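Local coordinates for protein SusD homolog (Bacteroides thetaiotaomicron VPI-5482, PDB 3IV0) that probably binds glycans at the bacterial cell surface as an outer-membrane lipoprotein of a sugar-uptake system, at residues L118-S132 with D172-L186. Residues are numbered along the deposited sequence; the frame is centred on the assembly and turned at random.
Sequences LKRSRFKAEAIFMRS and DLQPLLDDDPGAEVL. With EDO (1,2-ethanediol), chain E.
A125 and L176 meet where one flank of residues 118-132 of the long helix 117-142, part of the SusD-family helical fold, is covered by the short helix 174-178 and the turn and loop behind it, the two helices running roughly antiparallel at 143°. The methyl of A125 is small enough to let three side chains close in: L176 CD2 lies 3.9 Å from A125 CB, L186 CD1 is 3.8 Å from the same CB, and V185 CG1 reaches it at 4.2 Å while lying closer against S121. Further along, I128 CG2, anti to the backbone N, points between L176 CD1 and the D172 backbone, while L173 sets both methyls against S132, and its CD2 also reaches F129, whose ring touches helix 202-219.

Toward L118 the contact is more open: L118 and E184 are exposed, and L118 CD1 rests on V185 from the solvent side. Here R122, long enough to span the edge, bends at chi3 (-61°) and grips two successive carbonyls: NE bonds V185 O at 2.8 Å and NH2 bonds E184 O at 3.0 Å, the latter in the guanidinium plane. A leucine in place of R122 would probably leave both carbonyls without these donors and the loop freer to shift. D180 steadies that loop from within, its carboxylate accepting three backbone N-H groups.

Toward S132, R131, hydrogen-bonded through NH1 to N103, forms a salt bridge to D172, its NH2 to OD2 hydrogen bond weak at 3.3 Å; one water accepts from R131 NE and donates to S132 OG and, at 2.9 Å, to D172 OD2.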
loop_
_atom_site.group_PDB
_atom_site.type_symbol
_atom_site.label_atom_id
_atom_site.label_comp_id
_atom_site.label_asym_id
_atom_site.label_seq_id
_atom_site.Cartn_x
_atom_site.Cartn_y
_atom_site.Cartn_z
ATOM N N LEU A 118 -23.541 -0.067 -18.907
ATOM C CA LEU A 118 -22.792 0.723 -17.942
ATOM C C LEU A 118 -22.082 -0.235 -17.002
ATOM O O LEU A 118 -20.875 -0.038 -16.716
ATOM C CB LEU A 118 -23.702 1.669 -17.160
ATOM C CG LEU A 118 -23.014 2.529 -16.091
ATOM C CD1 LEU A 118 -21.926 3.402 -16.690
ATOM C CD2 LEU A 118 -24.067 3.362 -15.341
ATOM N N LYS A 119 -22.773 -1.265 -16.532
ATOM C CA LYS A 119 -22.136 -2.237 -15.661
ATOM C C LYS A 119 -21.036 -2.991 -16.392
ATOM O O LYS A 119 -19.992 -3.272 -15.819
ATOM C CB LYS A 119 -23.153 -3.209 -15.055
ATOM C CG LYS A 119 -24.102 -2.560 -14.032
ATOM C CD LYS A 119 -23.368 -1.836 -12.912
ATOM C CE LYS A 119 -24.296 -1.584 -11.729
ATOM N NZ LYS A 119 -24.668 -2.850 -11.033
ATOM N N ARG A 120 -21.244 -3.343 -17.656
ATOM C CA ARG A 120 -20.199 -4.021 -18.419
ATOM C C ARG A 120 -18.941 -3.164 -18.493
ATOM O O ARG A 120 -17.822 -3.662 -18.239
ATOM C CB ARG A 120 -20.695 -4.397 -19.838
ATOM C CG ARG A 120 -19.627 -5.037 -20.670
ATOM C CD ARG A 120 -20.038 -6.115 -21.630
ATOM N NE ARG A 120 -21.327 -5.905 -22.288
ATOM C CZ ARG A 120 -22.093 -6.912 -22.669
ATOM N NH1 ARG A 120 -21.713 -8.156 -22.436
ATOM N NH2 ARG A 120 -23.266 -6.674 -23.232
ATOM N N SER A 121 -19.101 -1.881 -18.777
ATOM C CA SER A 121 -17.979 -0.955 -18.839
ATOM C C SER A 121 -17.329 -0.800 -17.470
ATOM O O SER A 121 -16.091 -0.742 -17.376
ATOM C CB SER A 121 -18.402 0.417 -19.323
ATOM O OG SER A 121 -18.882 0.330 -20.666
ATOM N N ARG A 122 -18.120 -0.733 -16.416
ATOM C CA ARG A 122 -17.575 -0.597 -15.071
ATOM C C ARG A 122 -16.758 -1.817 -14.693
ATOM O O ARG A 122 -15.654 -1.670 -14.145
ATOM C CB ARG A 122 -18.711 -0.397 -14.080
ATOM C CG ARG A 122 -18.230 -0.275 -12.634
ATOM C CD ARG A 122 -19.323 0.108 -11.684
ATOM N NE ARG A 122 -19.849 1.389 -12.077
ATOM C CZ ARG A 122 -20.943 1.950 -11.605
ATOM N NH1 ARG A 122 -21.653 1.335 -10.671
ATOM N NH2 ARG A 122 -21.325 3.129 -12.085
ATOM N N PHE A 123 -17.228 -3.021 -14.958
ATOM C CA PHE A 123 -16.523 -4.221 -14.550
ATOM C C PHE A 123 -15.210 -4.328 -15.312
ATOM O O PHE A 123 -14.197 -4.791 -14.777
ATOM C CB PHE A 123 -17.403 -5.469 -14.727
ATOM C CG PHE A 123 -18.665 -5.488 -13.869
ATOM C CD1 PHE A 123 -18.881 -4.590 -12.852
ATOM C CD2 PHE A 123 -19.618 -6.482 -14.090
ATOM C CE1 PHE A 123 -20.048 -4.650 -12.090
ATOM C CE2 PHE A 123 -20.788 -6.540 -13.331
ATOM C CZ PHE A 123 -21.004 -5.645 -12.350
ATOM N N LYS A 124 -15.214 -3.913 -16.572
ATOM C CA LYS A 124 -13.986 -3.891 -17.339
ATOM C C LYS A 124 -13.028 -2.914 -16.676
ATOM O O LYS A 124 -11.833 -3.224 -16.524
ATOM C CB LYS A 124 -14.233 -3.468 -18.784
ATOM C CG LYS A 124 -14.922 -4.522 -19.649
ATOM C CD LYS A 124 -15.149 -3.942 -21.069
ATOM C CE LYS A 124 -15.855 -4.884 -21.991
ATOM N NZ LYS A 124 -16.259 -4.101 -23.221
ATOM N N ALA A 125 -13.490 -1.709 -16.347
ATOM C CA ALA A 125 -12.626 -0.696 -15.709
ATOM C C ALA A 125 -12.060 -1.203 -14.393
ATOM O O ALA A 125 -10.849 -1.016 -14.110
ATOM C CB ALA A 125 -13.386 0.573 -15.481
ATOM N N GLU A 126 -12.876 -1.861 -13.583
ATOM C CA GLU A 126 -12.404 -2.424 -12.348
ATOM C C GLU A 126 -11.382 -3.521 -12.542
ATOM O O GLU A 126 -10.371 -3.593 -11.811
ATOM C CB GLU A 126 -13.583 -2.969 -11.529
ATOM C CG GLU A 126 -14.526 -1.944 -11.014
ATOM C CD GLU A 126 -15.556 -2.555 -10.119
ATOM O OE1 GLU A 126 -15.183 -3.083 -9.065
ATOM O OE2 GLU A 126 -16.755 -2.556 -10.461
ATOM N N ALA A 127 -11.569 -4.353 -13.557
ATOM C CA ALA A 127 -10.626 -5.405 -13.844
ATOM C C ALA A 127 -9.295 -4.816 -14.320
ATOM O O ALA A 127 -8.227 -5.321 -13.928
ATOM C CB ALA A 127 -11.206 -6.369 -14.927
ATOM N N ILE A 128 -9.335 -3.788 -15.160
ATOM C CA ILE A 128 -8.096 -3.125 -15.579
ATOM C C ILE A 128 -7.407 -2.505 -14.371
ATOM O O ILE A 128 -6.176 -2.620 -14.228
ATOM C CB ILE A 128 -8.385 -2.065 -16.615
ATOM C CG1 ILE A 128 -8.806 -2.738 -17.920
ATOM C CG2 ILE A 128 -7.136 -1.169 -16.864
ATOM C CD1 ILE A 128 -9.591 -1.818 -18.876
ATOM N N PHE A 129 -8.155 -1.860 -13.489
ATOM C CA PHE A 129 -7.579 -1.318 -12.280
ATOM C C PHE A 129 -6.902 -2.398 -11.440
ATOM O O PHE A 129 -5.741 -2.237 -11.002
ATOM C CB PHE A 129 -8.613 -0.566 -11.439
ATOM C CG PHE A 129 -8.078 -0.126 -10.099
ATOM C CD1 PHE A 129 -7.242 0.986 -10.007
ATOM C CD2 PHE A 129 -8.333 -0.856 -8.958
ATOM C CE1 PHE A 129 -6.707 1.363 -8.790
ATOM C CE2 PHE A 129 -7.786 -0.477 -7.732
ATOM C CZ PHE A 129 -6.986 0.651 -7.656
HETATM N N MSE A 130 -7.565 -3.508 -11.205
HETATM C CA MSE A 130 -7.049 -4.523 -10.353
HETATM C C MSE A 130 -5.882 -5.224 -10.967
HETATM O O MSE A 130 -4.954 -5.613 -10.242
HETATM C CB MSE A 130 -8.163 -5.510 -9.956
HETATM C CG MSE A 130 -9.151 -4.854 -8.992
HETATM SE SE MSE A 130 -8.443 -4.087 -7.378
HETATM C CE MSE A 130 -7.817 -5.640 -6.600
ATOM N N ARG A 131 -5.884 -5.387 -12.269
ATOM C CA ARG A 131 -4.710 -5.940 -12.939
ATOM C C ARG A 131 -3.506 -5.043 -12.767
ATOM O O ARG A 131 -2.405 -5.523 -12.460
ATOM C CB ARG A 131 -4.998 -6.191 -14.416
ATOM C CG ARG A 131 -3.830 -6.829 -15.160
ATOM C CD ARG A 131 -4.174 -7.186 -16.593
ATOM N NE ARG A 131 -4.364 -5.968 -17.349
ATOM C CZ ARG A 131 -4.900 -5.886 -18.565
ATOM N NH1 ARG A 131 -5.304 -6.962 -19.175
ATOM N NH2 ARG A 131 -5.028 -4.708 -19.161
ATOM N N SER A 132 -3.710 -3.747 -12.993
ATOM C CA SER A 132 -2.659 -2.750 -12.812
ATOM C C SER A 132 -2.169 -2.683 -11.385
ATOM O O SER A 132 -0.944 -2.577 -11.149
ATOM C CB SER A 132 -3.093 -1.375 -13.268
ATOM O OG SER A 132 -3.515 -1.436 -14.634
ATOM N N ASP A 172 -2.720 1.710 -19.541
ATOM C CA ASP A 172 -4.013 1.035 -19.399
ATOM C C ASP A 172 -4.971 1.846 -18.528
ATOM O O ASP A 172 -6.194 1.803 -18.702
ATOM C CB ASP A 172 -3.851 -0.346 -18.775
ATOM C CG ASP A 172 -3.162 -1.363 -19.671
ATOM O OD1 ASP A 172 -3.134 -1.166 -20.879
ATOM O OD2 ASP A 172 -2.717 -2.406 -19.111
ATOM N N LEU A 173 -4.429 2.529 -17.528
ATOM C CA LEU A 173 -5.234 3.294 -16.578
ATOM C C LEU A 173 -5.713 4.665 -17.069
ATOM O O LEU A 173 -6.830 5.087 -16.788
ATOM C CB LEU A 173 -4.477 3.485 -15.266
ATOM C CG LEU A 173 -4.152 2.201 -14.511
ATOM C CD1 LEU A 173 -3.011 2.401 -13.439
ATOM C CD2 LEU A 173 -5.402 1.694 -13.858
ATOM N N GLN A 174 -4.869 5.373 -17.832
ATOM C CA GLN A 174 -5.222 6.700 -18.323
ATOM C C GLN A 174 -6.614 6.795 -18.982
ATOM O O GLN A 174 -7.366 7.713 -18.669
ATOM C CB GLN A 174 -4.127 7.251 -19.244
ATOM C CG GLN A 174 -4.324 8.683 -19.668
ATOM C CD GLN A 174 -4.095 9.637 -18.580
ATOM O OE1 GLN A 174 -3.000 9.712 -18.017
ATOM N NE2 GLN A 174 -5.111 10.420 -18.268
ATOM N N PRO A 175 -6.954 5.867 -19.897
ATOM C CA PRO A 175 -8.281 5.930 -20.522
ATOM C C PRO A 175 -9.441 5.826 -19.543
ATOM O O PRO A 175 -10.513 6.341 -19.808
ATOM C CB PRO A 175 -8.273 4.731 -21.453
ATOM C CG PRO A 175 -6.861 4.483 -21.742
ATOM C CD PRO A 175 -6.153 4.772 -20.461
ATOM N N LEU A 176 -9.230 5.186 -18.406
ATOM C CA LEU A 176 -10.290 5.108 -17.413
ATOM C C LEU A 176 -10.680 6.492 -16.914
ATOM O O LEU A 176 -11.823 6.714 -16.511
ATOM C CB LEU A 176 -9.892 4.188 -16.253
ATOM C CG LEU A 176 -9.424 2.756 -16.571
ATOM C CD1 LEU A 176 -9.162 1.961 -15.289
ATOM C CD2 LEU A 176 -10.411 2.006 -17.497
ATOM N N LEU A 177 -9.740 7.425 -16.909
ATOM C CA LEU A 177 -10.027 8.792 -16.561
ATOM C C LEU A 177 -10.548 9.521 -17.807
ATOM O O LEU A 177 -11.621 10.134 -17.771
ATOM C CB LEU A 177 -8.782 9.479 -16.014
ATOM C CG LEU A 177 -8.156 8.919 -14.743
ATOM C CD1 LEU A 177 -7.007 9.816 -14.336
ATOM C CD2 LEU A 177 -9.182 8.690 -13.619
ATOM N N ASP A 178 -9.814 9.433 -18.919
ATOM C CA ASP A 178 -10.052 10.298 -20.072
ATOM C C ASP A 178 -11.344 9.956 -20.793
ATOM O O ASP A 178 -12.032 10.863 -21.272
ATOM C CB ASP A 178 -8.935 10.180 -21.106
ATOM C CG ASP A 178 -7.627 10.758 -20.652
ATOM O OD1 ASP A 178 -7.551 11.420 -19.599
ATOM O OD2 ASP A 178 -6.654 10.557 -21.415
ATOM N N ASP A 179 -11.675 8.672 -20.862
ATOM C CA ASP A 179 -12.885 8.210 -21.586
ATOM C C ASP A 179 -14.134 8.411 -20.740
ATOM O O ASP A 179 -15.240 8.109 -21.194
ATOM C CB ASP A 179 -12.848 6.715 -21.887
ATOM C CG ASP A 179 -11.753 6.306 -22.824
ATOM O OD1 ASP A 179 -11.095 7.189 -23.402
ATOM O OD2 ASP A 179 -11.571 5.071 -22.974
ATOM N N ASP A 180 -13.968 8.858 -19.497
ATOM C CA ASP A 180 -15.087 8.873 -18.541
ATOM C C ASP A 180 -15.081 10.205 -17.839
ATOM O O ASP A 180 -14.983 10.295 -16.617
ATOM C CB ASP A 180 -14.905 7.707 -17.568
ATOM C CG ASP A 180 -16.065 7.517 -16.601
ATOM O OD1 ASP A 180 -17.229 7.923 -16.841
ATOM O OD2 ASP A 180 -15.811 6.888 -15.572
ATOM N N PRO A 181 -15.160 11.287 -18.609
ATOM C CA PRO A 181 -15.055 12.609 -18.022
ATOM C C PRO A 181 -16.125 12.927 -16.981
ATOM O O PRO A 181 -15.887 13.722 -16.087
ATOM C CB PRO A 181 -15.216 13.542 -19.232
ATOM C CG PRO A 181 -15.878 12.732 -20.258
ATOM C CD PRO A 181 -15.404 11.334 -20.060
ATOM N N GLY A 182 -17.273 12.273 -17.077
ATOM C CA GLY A 182 -18.366 12.469 -16.122
ATOM C C GLY A 182 -18.328 11.606 -14.866
ATOM O O GLY A 182 -19.229 11.686 -14.042
ATOM N N ALA A 183 -17.304 10.761 -14.733
ATOM C CA ALA A 183 -17.200 9.829 -13.611
ATOM C C ALA A 183 -18.477 9.036 -13.451
ATOM O O ALA A 183 -19.044 8.932 -12.372
ATOM C CB ALA A 183 -16.805 10.562 -12.276
ATOM N N GLU A 184 -18.920 8.481 -14.565
ATOM C CA GLU A 184 -20.099 7.615 -14.593
ATOM C C GLU A 184 -19.765 6.132 -14.546
ATOM O O GLU A 184 -20.403 5.354 -13.845
ATOM C CB GLU A 184 -20.939 7.900 -15.840
ATOM C CG GLU A 184 -21.500 9.300 -15.829
ATOM C CD GLU A 184 -22.396 9.591 -17.020
ATOM O OE1 GLU A 184 -22.530 8.713 -17.898
ATOM O OE2 GLU A 184 -22.966 10.701 -17.070
ATOM N N VAL A 185 -18.785 5.735 -15.354
ATOM C CA VAL A 185 -18.340 4.358 -15.376
ATOM C C VAL A 185 -17.634 3.989 -14.058
ATOM O O VAL A 185 -17.953 2.966 -13.454
ATOM C CB VAL A 185 -17.449 4.099 -16.589
ATOM C CG1 VAL A 185 -16.870 2.704 -16.528
ATOM C CG2 VAL A 185 -18.264 4.273 -17.881
ATOM N N LEU A 186 -16.697 4.819 -13.615
ATOM C CA LEU A 186 -16.163 4.735 -12.237
ATOM C C LEU A 186 -16.499 6.034 -11.545
ATOM O O LEU A 186 -15.961 7.070 -11.864
ATOM C CB LEU A 186 -14.639 4.529 -12.249
ATOM C CG LEU A 186 -14.173 3.190 -12.807
ATOM C CD1 LEU A 186 -12.633 3.196 -12.861
ATOM C CD2 LEU A 186 -14.691 1.992 -12.010
HETATM C C1 EDO E . -3.325 13.059 -15.949
HETATM O O1 EDO E . -4.308 12.212 -16.543
HETATM C C2 EDO E . -1.931 12.472 -16.153
HETATM O O2 EDO E . -2.024 11.058 -16.080
HETATM O O HOH W 1 -2.963 -3.513 -16.420
#